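Probable 2-phosphosulfolactate phosphatase (Clostridium acetobutylicum, PDB 1VR0) probably hydrolyses (2R)-O-phospho-3-sulfolactate to (2R)-3-sulfolactate and phosphate, as a magnesium-dependent phosphatase of the ComB family. Local coordinates at residues A34-M39 / R119-S124; D16-A21 / D151-N156; D129-S134 / K236-Y241. One frame throughout, in Å; residues are numbered along the deposited sequence.

Contact 1: residues A34-M39 / R119-S124; sequences AVVIDM and RAIKGS. With MG (magnesium ion), chain D.
Val36 splays its two methyl groups over the flank and the end of helix 117-123. CG1 stands anti to the backbone N (chi1 179°) and reaches between two successive helix residues, 3.7 Å from Ala120 CB and 3.8 Å from Ile121 CG1; the valine and isoleucine side chains cross at about a right angle. The other branch, CG2, lies 3.7 Å from Ser124 OG. The hydroxyl of Ser124, just past the helix, turns back onto it: it donates to Ala120 O over 2.7 Å, coming in almost along the C=O axis (160°). The bond satisfies a buried polar group and takes up a carbonyl near the carboxyl end of the helix. Two residues earlier, on the same face of the strand, Ala34 CB sits more loosely, 4.3 Å from Ser124 CB. No hydrogen bond joins the two segments. Past the strand's end, Asp38 binds the magnesium ion through OD1 at 2.1 Å, together with two waters, Gly158 O and Asp167 OD2. Its other oxygen, OD2, receives weak bonds from the backbone N of Gly117 and Ala42, where helices 117-123 and 42-51 begin, so the helix ends may help to stabilise the carboxylate charge. A metal-binding aspartate just beyond the carboxyl end of a parallel strand, with a helix packed along that strand, is the usual layout of an active site in an alpha/beta fold.

Contact 2: residues D16-A21 / D151-N156; sequences DLIISA and DVVIVN
Val152 opens the strand 152-156, and its carbonyl O accepts Asp16 N at 2.9 Å. Val153 follows, its side chain on the same face of the sheet as Asp16 and Ile18. CG1 occupies the crowded position between the backbone N and the carbonyl carbon (chi1 57°), which leaves CG2 anti to the N and close against the tip of its neighbour, 3.6 Å from Ile18 CD1; the two side chains cross obliquely. Ile154 grips strand 13-18 with both ends of its backbone: its N donates to Asp16 O at 2.9 Å, nearly straight at 167°, and its O receives Ile18 N at 2.8 Å. Bracketing Leu17 in this way is the signature of parallel pairing, and the strands run 22° apart within the larger sheet of this alpha/beta protein, with strand 33-37 on the far edge of 152-156. Val155 accordingly turns its backbone N to Val35 O, while its CG2 makes a looser approach to the end of Ile18. Asn156, whose side chain is about 7 Å from the magnesium ion, restores the pairing, its N donating to Ile18 O. Its side chain crosses obliquely to Leu17, whose CG lies 3.8 Å from Asn156 OD1, and that oxygen is held by Ser171 OG of helix 165-181. The amide nitrogen ND2 points to a water 3.1 Å away, which in turn donates to Ile19 O at 2.7 Å where the first segment leaves the sheet.

Contact 3: residues D129-S134 / K236-Y241; sequences DILIGS and KLVPQY
Two backbone hydrogen bonds fasten the segments: Tyr241 N donates to Ile130 O over 3.0 Å, in the carbonyl plane, and Ile132 N donates to Pro239 O over 2.9 Å from above the carbonyl plane. Between them Leu131 and Gln240 form a non-hydrogen-bonded antiparallel pair. Their side chains leave the same face side by side and pointing the same way; Gln240, with CG anti to its backbone N and the chain extended beyond it, lays its amide carbon CD 3.8 Å from Leu131 CD2. That methyl also meets Val238 CG1 at 3.9 Å, so Leu131 is flanked by two residues of the partner segment. On the opposite face Ile130 runs alongside Tyr241, its CG2 3.8 Å from Tyr241 CB and its CD1 at the edge of the ring, near the ring plane. Next to this pair Ile132 crosses Pro239 at about a right angle, with Ile132 CB 3.9 Å from Pro239 CB.

A water knits the Ile130 end together. It accepts Ile130 N and donates to Tyr241 O, thus bridging two backbone groups that do not meet directly, and it also accepts Gln240 NE2 at 3.1 Å, tying the side-chain amide to the strand edges. Farther out, the Tyr241 hydroxyl is hydrogen-bonded to Glu125 and Lys122, which fixes the far end of the ring. At the other end Asn137 ND2 bonds to both Ile132 O and Leu237 O, holding the segments together where they diverge.

Helix 138-148 lies over Leu131 and Gln240 with Lys144 and over Val238 with Ala140, helix 42-51 reaches Ile132 and Pro239 on the other face, and strand 129-133 lies between parallel strand 33-37 and antiparallel strand 240-242.

All three contacts involve the larger, seven-stranded mixed sheet. Contact 2 pairs strands 13-18 and 152-156; strand 33-37 of contact 1 comes next, and contact 3 follows with 129-133 and 240-242, where the sheet turns antiparallel. The centre of contact 1 lies about 8 Å from that of contact 2 and 10 Å from that of contact 3, whereas contacts 2 and 3 are 14 Å apart and do not touch. Along the chain contact 1 falls between the two segments of contact 2, and contact 3 interleaves with contact 2. Strands distant in sequence thereby close around 33-37, the strand that leads into the magnesium ligand Asp38.

Contact 1: residues A34-M39 / R119-S124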
loop_
_atom_site.group_PDB
_atom_site.type_symbol
_atom_site.label_atom_id
_atom_site.label_comp_id
_atom_site.label_asym_id
_atom_site.label_seq_id
_atom_site.Cartn_x
_atom_site.Cartn_y
_atom_site.Cartn_z
ATOM N N ALA A 34 -2.960 10.261 -14.283
ATOM C CA ALA A 34 -3.592 9.505 -13.184
ATOM C C ALA A 34 -4.660 8.563 -13.725
ATOM O O ALA A 34 -5.485 8.955 -14.527
ATOM C CB ALA A 34 -4.204 10.427 -12.167
ATOM N N VAL A 35 -4.634 7.315 -13.285
ATOM C CA VAL A 35 -5.617 6.354 -13.697
ATOM C C VAL A 35 -6.410 5.949 -12.458
ATOM O O VAL A 35 -5.860 5.375 -11.537
ATOM C CB VAL A 35 -4.941 5.132 -14.294
ATOM C CG1 VAL A 35 -5.970 4.068 -14.657
ATOM C CG2 VAL A 35 -4.088 5.530 -15.516
ATOM N N VAL A 36 -7.692 6.276 -12.418
ATOM C CA VAL A 36 -8.494 5.969 -11.252
ATOM C C VAL A 36 -9.190 4.613 -11.433
ATOM O O VAL A 36 -9.804 4.336 -12.479
ATOM C CB VAL A 36 -9.498 7.068 -10.964
ATOM C CG1 VAL A 36 -10.325 6.690 -9.772
ATOM C CG2 VAL A 36 -8.783 8.398 -10.714
ATOM N N ILE A 37 -9.092 3.773 -10.407
ATOM C CA ILE A 37 -9.700 2.442 -10.431
ATOM C C ILE A 37 -10.625 2.189 -9.240
ATOM O O ILE A 37 -10.227 2.304 -8.090
ATOM C CB ILE A 37 -8.604 1.369 -10.544
ATOM C CG1 ILE A 37 -7.919 1.518 -11.910
ATOM C CG2 ILE A 37 -9.175 -0.019 -10.470
ATOM C CD1 ILE A 37 -6.608 0.806 -11.992
ATOM N N ASP A 38 -11.877 1.875 -9.542
ATOM C CA ASP A 38 -12.828 1.348 -8.540
ATOM C C ASP A 38 -13.647 0.260 -9.263
ATOM O O ASP A 38 -14.795 0.477 -9.637
ATOM C CB ASP A 38 -13.727 2.477 -7.998
ATOM C CG ASP A 38 -14.583 2.042 -6.825
ATOM O OD1 ASP A 38 -14.060 1.359 -5.938
ATOM O OD2 ASP A 38 -15.787 2.380 -6.739
HETATM N N MSE A 39 -13.054 -0.906 -9.492
HETATM C CA MSE A 39 -13.644 -1.847 -10.459
HETATM C C MSE A 39 -14.955 -2.471 -9.993
HETATM O O MSE A 39 -15.786 -2.903 -10.825
HETATM C CB MSE A 39 -12.654 -2.940 -10.862
HETATM C CG MSE A 39 -12.156 -3.748 -9.708
HETATM SE SE MSE A 39 -11.538 -5.560 -10.208
HETATM C CE MSE A 39 -13.130 -6.178 -11.171
ATOM N N ARG A 119 -14.792 9.710 -4.785
ATOM C CA ARG A 119 -13.777 10.352 -3.913
ATOM C C ARG A 119 -12.354 10.326 -4.555
ATOM O O ARG A 119 -11.614 11.318 -4.542
ATOM C CB ARG A 119 -13.751 9.635 -2.550
ATOM C CG ARG A 119 -15.145 9.602 -1.814
ATOM C CD ARG A 119 -15.126 8.839 -0.424
ATOM N NE ARG A 119 -13.842 9.006 0.284
ATOM C CZ ARG A 119 -13.023 8.030 0.693
ATOM N NH1 ARG A 119 -13.301 6.721 0.565
ATOM N NH2 ARG A 119 -11.895 8.374 1.279
ATOM N N ALA A 120 -11.982 9.162 -5.085
ATOM C CA ALA A 120 -10.694 8.995 -5.745
ATOM C C ALA A 120 -10.558 9.924 -6.988
ATOM O O ALA A 120 -9.468 10.461 -7.281
ATOM C CB ALA A 120 -10.507 7.543 -6.159
ATOM N N ILE A 121 -11.665 10.094 -7.717
ATOM C CA ILE A 121 -11.658 10.927 -8.927
ATOM C C ILE A 121 -11.391 12.388 -8.541
ATOM O O ILE A 121 -10.419 12.988 -8.974
ATOM C CB ILE A 121 -12.973 10.759 -9.768
ATOM C CG1 ILE A 121 -13.054 9.343 -10.325
ATOM C CG2 ILE A 121 -12.982 11.722 -10.934
ATOM C CD1 ILE A 121 -14.458 8.914 -10.812
ATOM N N LYS A 122 -12.212 12.917 -7.660
ATOM C CA LYS A 122 -11.984 14.250 -7.121
ATOM C C LYS A 122 -10.606 14.422 -6.506
ATOM O O LYS A 122 -10.011 15.480 -6.642
ATOM C CB LYS A 122 -13.068 14.589 -6.080
ATOM C CG LYS A 122 -14.514 14.639 -6.646
ATOM C CD LYS A 122 -14.643 15.652 -7.798
ATOM C CE LYS A 122 -15.812 16.615 -7.623
ATOM N NZ LYS A 122 -15.499 17.891 -8.351
ATOM N N GLY A 123 -10.101 13.396 -5.822
ATOM C CA GLY A 123 -8.778 13.466 -5.176
ATOM C C GLY A 123 -7.584 13.552 -6.116
ATOM O O GLY A 123 -6.490 13.893 -5.692
ATOM N N SER A 124 -7.810 13.247 -7.395
ATOM C CA SER A 124 -6.776 13.283 -8.424
ATOM C C SER A 124 -6.765 14.569 -9.280
ATOM O O SER A 124 -5.986 14.658 -10.246
ATOM C CB SER A 124 -6.946 12.063 -9.304
ATOM O OG SER A 124 -7.132 10.905 -8.480
HETATM MG MG MG D . -12.899 -0.046 -4.792
HETATM O O HOH W 1 -13.423 -1.770 -6.582
HETATM O O HOH W 2 -13.528 -2.033 -3.451
#

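Contact 2: residues D16-A21 / D151-N156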
loop_
_atom_site.group_PDB
_atom_site.type_symbol
_atom_site.label_atom_id
_atom_site.label_comp_id
_atom_site.label_asym_id
_atom_site.label_seq_id
_atom_site.Cartn_x
_atom_site.Cartn_y
_atom_site.Cartn_z
ATOM N N ASP A 16 3.582 4.508 -10.823
ATOM C CA ASP A 16 3.391 4.400 -9.380
ATOM C C ASP A 16 1.976 3.920 -9.124
ATOM O O ASP A 16 1.158 3.871 -10.034
ATOM C CB ASP A 16 3.595 5.771 -8.713
ATOM C CG ASP A 16 3.899 5.680 -7.208
ATOM O OD1 ASP A 16 4.066 4.577 -6.617
ATOM O OD2 ASP A 16 4.012 6.767 -6.594
ATOM N N LEU A 17 1.696 3.613 -7.864
ATOM C CA LEU A 17 0.380 3.160 -7.447
ATOM C C LEU A 17 0.054 3.751 -6.071
ATOM O O LEU A 17 0.912 3.794 -5.190
ATOM C CB LEU A 17 0.362 1.646 -7.392
ATOM C CG LEU A 17 -0.974 1.026 -7.037
ATOM C CD1 LEU A 17 -1.072 -0.317 -7.756
ATOM C CD2 LEU A 17 -1.162 0.831 -5.535
ATOM N N ILE A 18 -1.182 4.218 -5.914
ATOM C CA ILE A 18 -1.680 4.697 -4.653
ATOM C C ILE A 18 -2.774 3.708 -4.232
ATOM O O ILE A 18 -3.622 3.333 -5.034
ATOM C CB ILE A 18 -2.227 6.072 -4.817
ATOM C CG1 ILE A 18 -1.059 7.036 -5.044
ATOM C CG2 ILE A 18 -3.054 6.448 -3.614
ATOM C CD1 ILE A 18 -1.453 8.458 -5.394
ATOM N N ILE A 19 -2.753 3.303 -2.973
ATOM C CA ILE A 19 -3.532 2.170 -2.528
ATOM C C ILE A 19 -4.985 2.483 -2.103
ATOM O O ILE A 19 -5.753 1.540 -1.905
ATOM C CB ILE A 19 -2.835 1.445 -1.368
ATOM C CG1 ILE A 19 -2.651 2.392 -0.165
ATOM C CG2 ILE A 19 -1.492 0.896 -1.825
ATOM C CD1 ILE A 19 -2.570 1.643 1.186
ATOM N N SER A 20 -5.356 3.760 -1.961
ATOM C CA SER A 20 -6.716 4.089 -1.561
ATOM C C SER A 20 -6.988 5.576 -1.679
ATOM O O SER A 20 -6.066 6.375 -1.633
ATOM C CB SER A 20 -6.979 3.656 -0.106
ATOM O OG SER A 20 -6.961 4.762 0.796
ATOM N N ALA A 21 -8.268 5.929 -1.775
ATOM C CA ALA A 21 -8.709 7.334 -1.784
ATOM C C ALA A 21 -8.214 8.156 -0.579
ATOM O O ALA A 21 -7.994 9.356 -0.709
ATOM C CB ALA A 21 -10.239 7.396 -1.880
ATOM N N ASP A 151 4.604 10.373 -17.054
ATOM C CA ASP A 151 4.655 9.476 -15.921
ATOM C C ASP A 151 3.232 9.202 -15.390
ATOM O O ASP A 151 2.324 10.011 -15.536
ATOM C CB ASP A 151 5.497 10.036 -14.779
ATOM C CG ASP A 151 6.968 10.250 -15.147
ATOM O OD1 ASP A 151 7.582 9.507 -15.972
ATOM O OD2 ASP A 151 7.519 11.202 -14.551
ATOM N N VAL A 152 3.067 8.051 -14.755
ATOM C CA VAL A 152 1.767 7.525 -14.436
ATOM C C VAL A 152 1.639 7.267 -12.957
ATOM O O VAL A 152 2.575 6.823 -12.328
ATOM C CB VAL A 152 1.528 6.214 -15.187
ATOM C CG1 VAL A 152 0.196 5.610 -14.829
ATOM C CG2 VAL A 152 1.567 6.486 -16.669
ATOM N N VAL A 153 0.465 7.549 -12.409
ATOM C CA VAL A 153 0.124 7.046 -11.102
ATOM C C VAL A 153 -1.233 6.364 -11.211
ATOM O O VAL A 153 -2.180 6.908 -11.747
ATOM C CB VAL A 153 0.169 8.129 -9.998
ATOM C CG1 VAL A 153 -0.737 9.275 -10.313
ATOM C CG2 VAL A 153 -0.243 7.539 -8.673
ATOM N N ILE A 154 -1.309 5.138 -10.714
ATOM C CA ILE A 154 -2.559 4.383 -10.701
ATOM C C ILE A 154 -3.188 4.528 -9.343
ATOM O O ILE A 154 -2.645 4.090 -8.335
ATOM C CB ILE A 154 -2.288 2.947 -11.093
ATOM C CG1 ILE A 154 -1.871 2.951 -12.558
ATOM C CG2 ILE A 154 -3.540 2.112 -10.976
ATOM C CD1 ILE A 154 -1.297 1.665 -12.968
ATOM N N VAL A 155 -4.320 5.216 -9.318
ATOM C CA VAL A 155 -4.962 5.608 -8.064
ATOM C C VAL A 155 -6.068 4.607 -7.768
ATOM O O VAL A 155 -7.117 4.666 -8.378
ATOM C CB VAL A 155 -5.538 7.032 -8.155
ATOM C CG1 VAL A 155 -6.126 7.481 -6.819
ATOM C CG2 VAL A 155 -4.484 8.004 -8.622
ATOM N N ASN A 156 -5.799 3.656 -6.880
ATOM C CA ASN A 156 -6.828 2.735 -6.403
ATOM C C ASN A 156 -7.798 3.482 -5.498
ATOM O O ASN A 156 -7.372 4.216 -4.625
ATOM C CB ASN A 156 -6.183 1.596 -5.598
ATOM C CG ASN A 156 -5.302 0.709 -6.453
ATOM O OD1 ASN A 156 -4.754 1.152 -7.449
ATOM N ND2 ASN A 156 -5.201 -0.547 -6.096
HETATM O O HOH W 3 -6.477 -0.677 -3.270
#

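Contact 3: residues D129-S134 / K236-Y241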
loop_
_atom_site.group_PDB
_atom_site.type_symbol
_atom_site.label_atom_id
_atom_site.label_comp_id
_atom_site.label_asym_id
_atom_site.label_seq_id
_atom_site.Cartn_x
_atom_site.Cartn_y
_atom_site.Cartn_z
ATOM N N ASP A 129 -3.701 14.510 -16.653
ATOM C CA ASP A 129 -4.814 13.794 -17.265
ATOM C C ASP A 129 -5.339 12.822 -16.265
ATOM O O ASP A 129 -4.553 12.053 -15.738
ATOM C CB ASP A 129 -4.349 13.006 -18.484
ATOM C CG ASP A 129 -3.934 13.904 -19.633
ATOM O OD1 ASP A 129 -4.833 14.507 -20.240
ATOM O OD2 ASP A 129 -2.708 14.007 -19.933
ATOM N N ILE A 130 -6.649 12.852 -16.002
ATOM C CA ILE A 130 -7.298 11.822 -15.189
ATOM C C ILE A 130 -8.064 10.828 -16.074
ATOM O O ILE A 130 -9.077 11.171 -16.666
ATOM C CB ILE A 130 -8.298 12.385 -14.167
ATOM C CG1 ILE A 130 -7.620 13.336 -13.180
ATOM C CG2 ILE A 130 -8.987 11.214 -13.419
ATOM C CD1 ILE A 130 -7.680 14.747 -13.579
ATOM N N LEU A 131 -7.590 9.596 -16.126
ATOM C CA LEU A 131 -8.239 8.528 -16.881
ATOM C C LEU A 131 -9.079 7.644 -16.000
ATOM O O LEU A 131 -8.783 7.457 -14.835
ATOM C CB LEU A 131 -7.190 7.645 -17.557
ATOM C CG LEU A 131 -6.186 8.366 -18.456
ATOM C CD1 LEU A 131 -5.221 7.351 -19.071
ATOM C CD2 LEU A 131 -6.885 9.180 -19.565
ATOM N N ILE A 132 -10.125 7.066 -16.558
ATOM C CA ILE A 132 -10.967 6.169 -15.788
ATOM C C ILE A 132 -10.700 4.772 -16.268
ATOM O O ILE A 132 -10.871 4.496 -17.439
ATOM C CB ILE A 132 -12.457 6.476 -15.970
ATOM C CG1 ILE A 132 -12.761 7.928 -15.560
ATOM C CG2 ILE A 132 -13.266 5.495 -15.179
ATOM C CD1 ILE A 132 -12.274 8.326 -14.152
ATOM N N GLY A 133 -10.278 3.897 -15.359
ATOM C CA GLY A 133 -9.885 2.554 -15.730
ATOM C C GLY A 133 -10.606 1.464 -14.983
ATOM O O GLY A 133 -11.112 1.654 -13.878
ATOM N N SER A 134 -10.652 0.302 -15.617
ATOM C CA SER A 134 -11.365 -0.857 -15.087
ATOM C C SER A 134 -10.816 -2.042 -15.830
ATOM O O SER A 134 -10.060 -1.876 -16.811
ATOM C CB SER A 134 -12.865 -0.712 -15.361
ATOM O OG SER A 134 -13.160 -0.658 -16.769
ATOM N N LYS A 236 -13.497 -0.244 -25.512
ATOM C CA LYS A 236 -12.332 0.378 -26.187
ATOM C C LYS A 236 -12.214 1.870 -25.897
ATOM O O LYS A 236 -11.373 2.554 -26.442
ATOM C CB LYS A 236 -12.417 0.186 -27.707
ATOM C CG LYS A 236 -12.628 -1.264 -28.179
ATOM C CD LYS A 236 -11.635 -2.260 -27.545
ATOM C CE LYS A 236 -12.001 -3.718 -27.934
ATOM N NZ LYS A 236 -10.978 -4.675 -27.445
ATOM N N LEU A 237 -13.050 2.347 -25.003
ATOM C CA LEU A 237 -13.150 3.749 -24.656
ATOM C C LEU A 237 -12.381 4.031 -23.363
ATOM O O LEU A 237 -12.402 3.207 -22.422
ATOM C CB LEU A 237 -14.611 4.027 -24.373
ATOM C CG LEU A 237 -15.149 5.343 -24.814
ATOM C CD1 LEU A 237 -15.319 5.320 -26.315
ATOM C CD2 LEU A 237 -16.467 5.516 -24.075
ATOM N N VAL A 238 -11.732 5.196 -23.306
ATOM C CA VAL A 238 -11.072 5.630 -22.093
ATOM C C VAL A 238 -11.649 6.927 -21.588
ATOM O O VAL A 238 -11.202 7.990 -21.960
ATOM C CB VAL A 238 -9.591 5.825 -22.313
ATOM C CG1 VAL A 238 -8.924 6.220 -21.000
ATOM C CG2 VAL A 238 -8.969 4.544 -22.866
ATOM N N PRO A 239 -12.621 6.853 -20.688
ATOM C CA PRO A 239 -13.181 8.099 -20.188
ATOM C C PRO A 239 -12.154 8.955 -19.473
ATOM O O PRO A 239 -11.177 8.456 -18.914
ATOM C CB PRO A 239 -14.254 7.650 -19.198
ATOM C CG PRO A 239 -14.506 6.222 -19.493
ATOM C CD PRO A 239 -13.232 5.678 -20.053
ATOM N N GLN A 240 -12.396 10.252 -19.492
ATOM C CA GLN A 240 -11.440 11.177 -18.971
ATOM C C GLN A 240 -12.164 12.251 -18.177
ATOM O O GLN A 240 -13.140 12.817 -18.650
ATOM C CB GLN A 240 -10.685 11.741 -20.144
ATOM C CG GLN A 240 -9.412 12.362 -19.757
ATOM C CD GLN A 240 -8.374 12.389 -20.864
ATOM O OE1 GLN A 240 -8.532 11.782 -21.948
ATOM N NE2 GLN A 240 -7.282 13.094 -20.582
ATOM N N TYR A 241 -11.697 12.497 -16.955
ATOM C CA TYR A 241 -12.262 13.523 -16.072
ATOM C C TYR A 241 -11.554 14.851 -16.342
ATOM O O TYR A 241 -10.343 14.928 -16.317
ATOM C CB TYR A 241 -12.110 13.091 -14.597
ATOM C CG TYR A 241 -12.554 14.102 -13.555
ATOM C CD1 TYR A 241 -13.886 14.394 -13.369
ATOM C CD2 TYR A 241 -11.635 14.738 -12.730
ATOM C CE1 TYR A 241 -14.287 15.306 -12.436
ATOM C CE2 TYR A 241 -12.040 15.656 -11.776
ATOM C CZ TYR A 241 -13.369 15.938 -11.645
ATOM O OH TYR A 241 -13.807 16.855 -10.712
HETATM O O HOH W 4 -8.098 14.444 -17.896
#